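Side-chain contacts in amidohydrolase (Xanthomonas campestris pv. campestris, PDB 4DZH), which probably acts as a zinc-dependent deaminase of the amidohydrolase superfamily, perhaps on 5'-methylthioadenosine or related adenosines: residues M326-E329 with N330-A334; V384-A388 with L389-P393. One frame throughout, in Å; residues are numbered along the deposited sequence.

Interaction 1 (M326-E329 with N330-A334)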
ATOM      1  N   MET A 326      -2.308  -8.690   0.597  1.00 11.63           N
ATOM      2  CA  MET A 326      -2.476  -8.833  -0.856  1.00 12.48           C
ATOM      3  C   MET A 326      -3.242  -7.684  -1.469  1.00 14.58           C
ATOM      4  O   MET A 326      -3.113  -7.447  -2.678  1.00 15.57           O
ATOM      5  CB  MET A 326      -3.144 -10.174  -1.199  1.00 12.49           C
ATOM      6  CG  MET A 326      -2.206 -11.349  -1.073  1.00 13.12           C
ATOM      7  SD  MET A 326      -1.019 -11.442  -2.444  1.00 14.24           S
ATOM      8  CE  MET A 326      -2.125 -11.780  -3.836  1.00 16.10           C
ATOM      9  N   PHE A 327      -4.086  -6.953  -0.707  1.00 11.28           N
ATOM     10  CA  PHE A 327      -4.743  -5.784  -1.304  1.00 13.47           C
ATOM     11  C   PHE A 327      -3.683  -4.765  -1.703  1.00 14.56           C
ATOM     12  O   PHE A 327      -3.723  -4.205  -2.797  1.00 13.93           O
ATOM     13  CB  PHE A 327      -5.743  -5.144  -0.323  1.00 12.69           C
ATOM     14  CG  PHE A 327      -7.084  -5.834  -0.291  1.00 12.44           C
ATOM     15  CD1 PHE A 327      -7.245  -7.056   0.352  1.00 14.83           C
ATOM     16  CD2 PHE A 327      -8.180  -5.237  -0.898  1.00 19.19           C
ATOM     17  CE1 PHE A 327      -8.471  -7.701   0.365  1.00 16.52           C
ATOM     18  CE2 PHE A 327      -9.434  -5.878  -0.881  1.00 19.29           C
ATOM     19  CZ  PHE A 327      -9.572  -7.081  -0.257  1.00 17.61           C
ATOM     20  N   SER A 328      -2.723  -4.537  -0.813  1.00 11.45           N
ATOM     21  CA  SER A 328      -1.597  -3.671  -1.114  1.00 13.88           C
ATOM     22  C   SER A 328      -0.731  -4.205  -2.224  1.00 14.24           C
ATOM     23  O   SER A 328      -0.349  -3.443  -3.105  1.00 13.25           O
ATOM     24  CB  SER A 328      -0.735  -3.452   0.116  1.00 15.66           C
ATOM     25  OG  SER A 328       0.344  -2.553  -0.172  1.00 13.77           O
ATOM     26  N   GLU A 329      -0.391  -5.490  -2.155  1.00 13.95           N
ATOM     27  CA  GLU A 329       0.460  -6.085  -3.181  1.00 10.56           C
ATOM     28  C   GLU A 329      -0.161  -5.892  -4.590  1.00 15.05           C
ATOM     29  O   GLU A 329       0.566  -5.568  -5.579  1.00 15.34           O
ATOM     30  CB  GLU A 329       0.663  -7.572  -2.894  1.00 10.28           C
ATOM     31  CG  GLU A 329       1.961  -8.035  -3.553  1.00 11.75           C
ATOM     32  CD  GLU A 329       3.182  -7.593  -2.825  1.00 16.45           C
ATOM     33  OE1 GLU A 329       4.253  -7.481  -3.499  1.00 18.01           O
ATOM     34  OE2 GLU A 329       3.135  -7.380  -1.600  1.00 15.38           O
ATOM     35  N   ASN A 330      -1.485  -6.069  -4.680  1.00 14.57           N
ATOM     36  CA  ASN A 330      -2.197  -5.910  -5.942  1.00 13.95           C
ATOM     37  C   ASN A 330      -2.099  -4.493  -6.422  1.00 13.19           C
ATOM     38  O   ASN A 330      -1.816  -4.244  -7.607  1.00 14.43           O
ATOM     39  CB  ASN A 330      -3.688  -6.244  -5.813  1.00 16.87           C
ATOM     40  CG  ASN A 330      -3.961  -7.725  -5.522  1.00 16.62           C
ATOM     41  OD1 ASN A 330      -3.119  -8.599  -5.734  1.00 14.96           O
ATOM     42  ND2 ASN A 330      -5.191  -8.005  -5.086  1.00 16.78           N
ATOM     43  N   ARG A 331      -2.368  -3.519  -5.530  1.00 10.62           N
ATOM     44  CA  ARG A 331      -2.247  -2.114  -5.915  1.00 12.18           C
ATOM     45  C   ARG A 331      -0.817  -1.785  -6.379  1.00 13.18           C
ATOM     46  O   ARG A 331      -0.641  -1.123  -7.405  1.00 15.22           O
ATOM     47  CB  ARG A 331      -2.639  -1.198  -4.768  1.00 13.76           C
ATOM     48  CG  ARG A 331      -2.521   0.277  -5.158  1.00 12.97           C
ATOM     49  CD  ARG A 331      -1.570   1.094  -4.235  1.00 15.67           C
ATOM     50  NE  ARG A 331      -2.080   0.943  -2.876  1.00 17.83           N
ATOM     51  CZ  ARG A 331      -1.459   0.245  -1.919  1.00 19.44           C
ATOM     52  NH1 ARG A 331      -2.056   0.072  -0.748  1.00 20.59           N
ATOM     53  NH2 ARG A 331      -0.245  -0.310  -2.107  1.00 17.28           N
ATOM     54  N   THR A 332       0.188  -2.271  -5.645  1.00 13.33           N
ATOM     55  CA  THR A 332       1.576  -1.985  -6.032  1.00 13.75           C
ATOM     56  C   THR A 332       1.871  -2.590  -7.413  1.00 16.09           C
ATOM     57  O   THR A 332       2.487  -1.916  -8.279  1.00 16.33           O
ATOM     58  CB  THR A 332       2.524  -2.544  -4.983  1.00 15.69           C
ATOM     59  OG1 THR A 332       2.231  -1.924  -3.707  1.00 13.78           O
ATOM     60  CG2 THR A 332       3.953  -2.191  -5.349  1.00 14.38           C
ATOM     61  N   ALA A 333       1.408  -3.821  -7.629  1.00 13.24           N
ATOM     62  CA  ALA A 333       1.593  -4.505  -8.934  1.00 12.76           C
ATOM     63  C   ALA A 333       0.946  -3.653 -10.021  1.00 17.52           C
ATOM     64  O   ALA A 333       1.543  -3.407 -11.074  1.00 18.60           O
ATOM     65  CB  ALA A 333       0.994  -5.912  -8.933  1.00 15.55           C
ATOM     66  N   ALA A 334      -0.274  -3.208  -9.772  1.00 17.07           N
ATOM     67  CA  ALA A 334      -0.988  -2.514 -10.830  1.00 18.73           C
ATOM     68  C   ALA A 334      -0.340  -1.178 -11.162  1.00 18.75           C
ATOM     69  O   ALA A 334      -0.291  -0.810 -12.358  1.00 20.05           O
ATOM     70  CB  ALA A 334      -2.457  -2.312 -10.433  1.00 16.45           C
TER
HETATM   71  O   HOH W   1      -6.278  -4.940  -4.105  1.00 21.68           O
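Asn-330, one turn on from Met-326, folds back over that residue's carbonyl in the opening turns of alpha-helix 326-341, part of the TIM-barrel amidohydrolase fold. Its backbone N bonds Met-326 O at 2.9 Å, the first of four consecutive i+4 to i bonds that join the two segments, the last being Ala-333 N to Glu-329 O. With CG anti to its own carbonyl carbon (chi1 -67°), the Asn-330 amide lies close to the same oxygen, CG 3.0 Å from Met-326 O, but at an angle too poor for ND2 to bond it. The methyl CE of Met-326 reaches OD1 of Asn-330 at 3.8 Å, while a water that donates to Phe-327 O is held only weakly by ND2. Glu-329 sends its carboxylate away from Asn-330 toward the magnesium site: OE1 takes the backbone N of Glu-289 and OE2 takes ND2 of Asn-321, consistent with a second-shell role beside two magnesium ligands. Ser-328 OG and Thr-332 OG1 both bond Glu-289 OE2, so three helix side chains converge on this residue. Bent at chi2 and chi3, the Arg-331 chain curls back until NH2 donates to Ser-328 OG at 3.0 Å, the hydroxyl oxygen lying 19° out of the guanidinium plane.

Interaction 2 (V384-A388 with L389-P393)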
ATOM      1  N   VAL A 384     -15.953  -8.041   0.945  1.00 16.05           N
ATOM      2  CA  VAL A 384     -15.218  -6.783   1.206  1.00 14.58           C
ATOM      3  C   VAL A 384     -16.288  -5.717   1.418  1.00 19.43           C
ATOM      4  O   VAL A 384     -17.034  -5.433   0.484  1.00 19.84           O
ATOM      5  CB  VAL A 384     -14.309  -6.408   0.000  1.00 15.53           C
ATOM      6  CG1 VAL A 384     -13.461  -5.189   0.363  1.00 15.65           C
ATOM      7  CG2 VAL A 384     -13.382  -7.547  -0.299  1.00 19.66           C
ATOM      8  N   ASP A 385     -16.328  -5.116   2.612  1.00 20.15           N
ATOM      9  CA  ASP A 385     -17.242  -3.980   2.863  1.00 22.88           C
ATOM     10  C   ASP A 385     -16.847  -2.831   1.964  1.00 24.42           C
ATOM     11  O   ASP A 385     -15.695  -2.410   2.026  1.00 33.00           O
ATOM     12  CB  ASP A 385     -17.134  -3.545   4.316  1.00 21.82           C
ATOM     13  CG  ASP A 385     -17.993  -2.335   4.620  1.00 27.60           C
ATOM     14  OD1 ASP A 385     -19.104  -2.244   4.040  1.00 24.28           O
ATOM     15  OD2 ASP A 385     -17.534  -1.472   5.404  1.00 32.17           O
ATOM     16  N   LEU A 386     -17.739  -2.340   1.105  1.00 19.40           N
ATOM     17  CA  LEU A 386     -17.462  -1.193   0.230  1.00 15.08           C
ATOM     18  C   LEU A 386     -18.209   0.093   0.697  1.00 21.08           C
ATOM     19  O   LEU A 386     -18.076   1.173   0.080  1.00 21.33           O
ATOM     20  CB  LEU A 386     -17.685  -1.499  -1.237  1.00 19.40           C
ATOM     21  CG  LEU A 386     -16.721  -2.521  -1.839  1.00 18.91           C
ATOM     22  CD1 LEU A 386     -17.118  -2.725  -3.293  1.00 22.11           C
ATOM     23  CD2 LEU A 386     -15.238  -2.073  -1.740  1.00 20.84           C
ATOM     24  N   SER A 387     -18.972  -0.038   1.776  1.00 22.45           N
ATOM     25  CA  SER A 387     -19.762   1.083   2.270  1.00 23.06           C
ATOM     26  C   SER A 387     -18.899   2.017   3.118  1.00 23.54           C
ATOM     27  O   SER A 387     -19.340   3.128   3.458  1.00 23.86           O
ATOM     28  CB  SER A 387     -20.951   0.556   3.071  1.00 20.98           C
ATOM     29  OG  SER A 387     -20.537   0.065   4.342  1.00 21.73           O
ATOM     30  N   ALA A 388     -17.688   1.585   3.477  1.00 19.28           N
ATOM     31  CA  ALA A 388     -16.764   2.490   4.210  1.00 20.84           C
ATOM     32  C   ALA A 388     -16.488   3.744   3.402  1.00 20.01           C
ATOM     33  O   ALA A 388     -16.474   3.715   2.169  1.00 18.02           O
ATOM     34  CB  ALA A 388     -15.452   1.766   4.533  1.00 20.18           C
ATOM     35  N   LEU A 389     -16.294   4.887   4.062  1.00 18.05           N
ATOM     36  CA  LEU A 389     -16.154   6.099   3.310  1.00 14.19           C
ATOM     37  C   LEU A 389     -14.880   6.088   2.432  1.00 12.95           C
ATOM     38  O   LEU A 389     -14.806   6.799   1.427  1.00 15.89           O
ATOM     39  CB  LEU A 389     -16.174   7.307   4.266  1.00 17.45           C
ATOM     40  CG  LEU A 389     -15.132   7.445   5.345  1.00 20.42           C
ATOM     41  CD1 LEU A 389     -13.998   8.255   4.752  1.00 19.65           C
ATOM     42  CD2 LEU A 389     -15.720   8.186   6.526  1.00 21.45           C
ATOM     43  N   GLU A 390     -13.909   5.290   2.854  1.00 14.56           N
ATOM     44  CA  GLU A 390     -12.666   5.118   2.083  1.00 16.13           C
ATOM     45  C   GLU A 390     -12.944   4.553   0.700  1.00 17.52           C
ATOM     46  O   GLU A 390     -12.137   4.740  -0.238  1.00 16.48           O
ATOM     47  CB  GLU A 390     -11.694   4.201   2.819  1.00 18.89           C
ATOM     48  CG  GLU A 390     -10.948   4.894   3.982  1.00 19.06           C
ATOM     49  CD  GLU A 390     -11.823   5.012   5.224  1.00 20.28           C
ATOM     50  OE1 GLU A 390     -12.843   4.297   5.309  1.00 17.34           O
ATOM     51  OE2 GLU A 390     -11.491   5.826   6.108  1.00 19.01           O
ATOM     52  N   THR A 391     -14.076   3.879   0.563  1.00 16.00           N
ATOM     53  CA  THR A 391     -14.413   3.322  -0.743  1.00 17.76           C
ATOM     54  C   THR A 391     -15.691   3.939  -1.328  1.00 19.89           C
ATOM     55  O   THR A 391     -16.383   3.338  -2.154  1.00 17.48           O
ATOM     56  CB  THR A 391     -14.462   1.767  -0.719  1.00 16.72           C
ATOM     57  OG1 THR A 391     -15.161   1.314   0.407  1.00 17.63           O
ATOM     58  CG2 THR A 391     -13.031   1.199  -0.597  1.00 17.69           C
ATOM     59  N   GLN A 392     -15.952   5.195  -0.959  1.00 17.69           N
ATOM     60  CA  GLN A 392     -17.091   5.933  -1.495  1.00 19.50           C
ATOM     61  C   GLN A 392     -16.596   7.250  -2.073  1.00 18.39           C
ATOM     62  O   GLN A 392     -15.568   7.762  -1.591  1.00 18.36           O
ATOM     63  CB  GLN A 392     -18.070   6.203  -0.340  1.00 16.89           C
ATOM     64  CG  GLN A 392     -18.811   4.933   0.147  1.00 17.44           C
ATOM     65  CD  GLN A 392     -19.835   4.470  -0.893  1.00 21.45           C
ATOM     66  OE1 GLN A 392     -20.535   5.310  -1.462  1.00 24.69           O
ATOM     67  NE2 GLN A 392     -19.915   3.137  -1.176  1.00 22.72           N
ATOM     68  N   PRO A 393     -17.280   7.823  -3.105  1.00 21.17           N
ATOM     69  CA  PRO A 393     -18.376   7.190  -3.853  1.00 20.61           C
ATOM     70  C   PRO A 393     -17.826   5.994  -4.608  1.00 20.69           C
ATOM     71  O   PRO A 393     -16.623   5.951  -4.941  1.00 20.70           O
ATOM     72  CB  PRO A 393     -18.744   8.235  -4.905  1.00 19.91           C
ATOM     73  CG  PRO A 393     -17.557   9.032  -5.081  1.00 26.69           C
ATOM     74  CD  PRO A 393     -16.875   9.079  -3.747  1.00 20.21           C
TER
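Thr-391 and Gln-392 reach back to the carbonyl of Leu-386, where strand 381-385 runs out through an Asx turn at 385-387 into the loop that leads to helix 397-403, a loop that includes a short 3-10 segment at 389-390. This is the tight part of the contact. The Thr-391 hydroxyl sits between its own backbone N and carbonyl carbon (chi1 45°), which places OG1 2.9 Å from Leu-386 O and 3.3 Å from Ala-388 O; its one proton could serve either carbonyl, and the same oxygen also pairs with Gln-409 NE2. Thr-391 N bonds Ala-388 O at 2.9 Å, the donor standing well above the carbonyl plane. Alongside, the Leu-386 side chain crosses that of Thr-391 at about a right angle, CD2 lying 4.0 Å from Thr-391 CB. Packing is looser around Ser-387, whose side chain turns from the 389-393 segment and, like Asp-385, is partly exposed. In the Asx turn, Asp-385 OD1 receives Ser-387 OG on its syn lone pair and Ser-387 N from above the carboxylate plane. Glu-390 OE1 merely brushes Ala-388 CB, while its OE2 forms a salt bridge with Arg-130 of the second subunit. The Gln-392 chain, bent at chi2, brings NE2 to Leu-386 O at 3.0 Å along an almost straight bond (174°), with that oxygen in the plane of the amide.

In the fold
Interaction 1 lies deeper; interaction 2, though mostly buried, has partly exposed residues and is farther out: their centres lie about 12 Å and 25 Å from the centre of the chain. They nevertheless touch, Phe-327 CZ packing on Val-384 CG2 at 3.8 Å, and both these residues rest on Met-72 of strand 69-80. The helical contact relies on repeated backbone bonds, with side-chain polar groups directed to Glu-289 and Asn-321 of the magnesium site. The turn at 384-393, away from the annotated sites, instead binds the Leu-386 carbonyl with the Gln-392 side chain and places the Thr-391 hydroxyl within reach of two carbonyls. Both meet the second subunit, the helix through Ser-328 and Arg-331, the loop through Leu-389, Glu-390, Gln-392 and Pro-393.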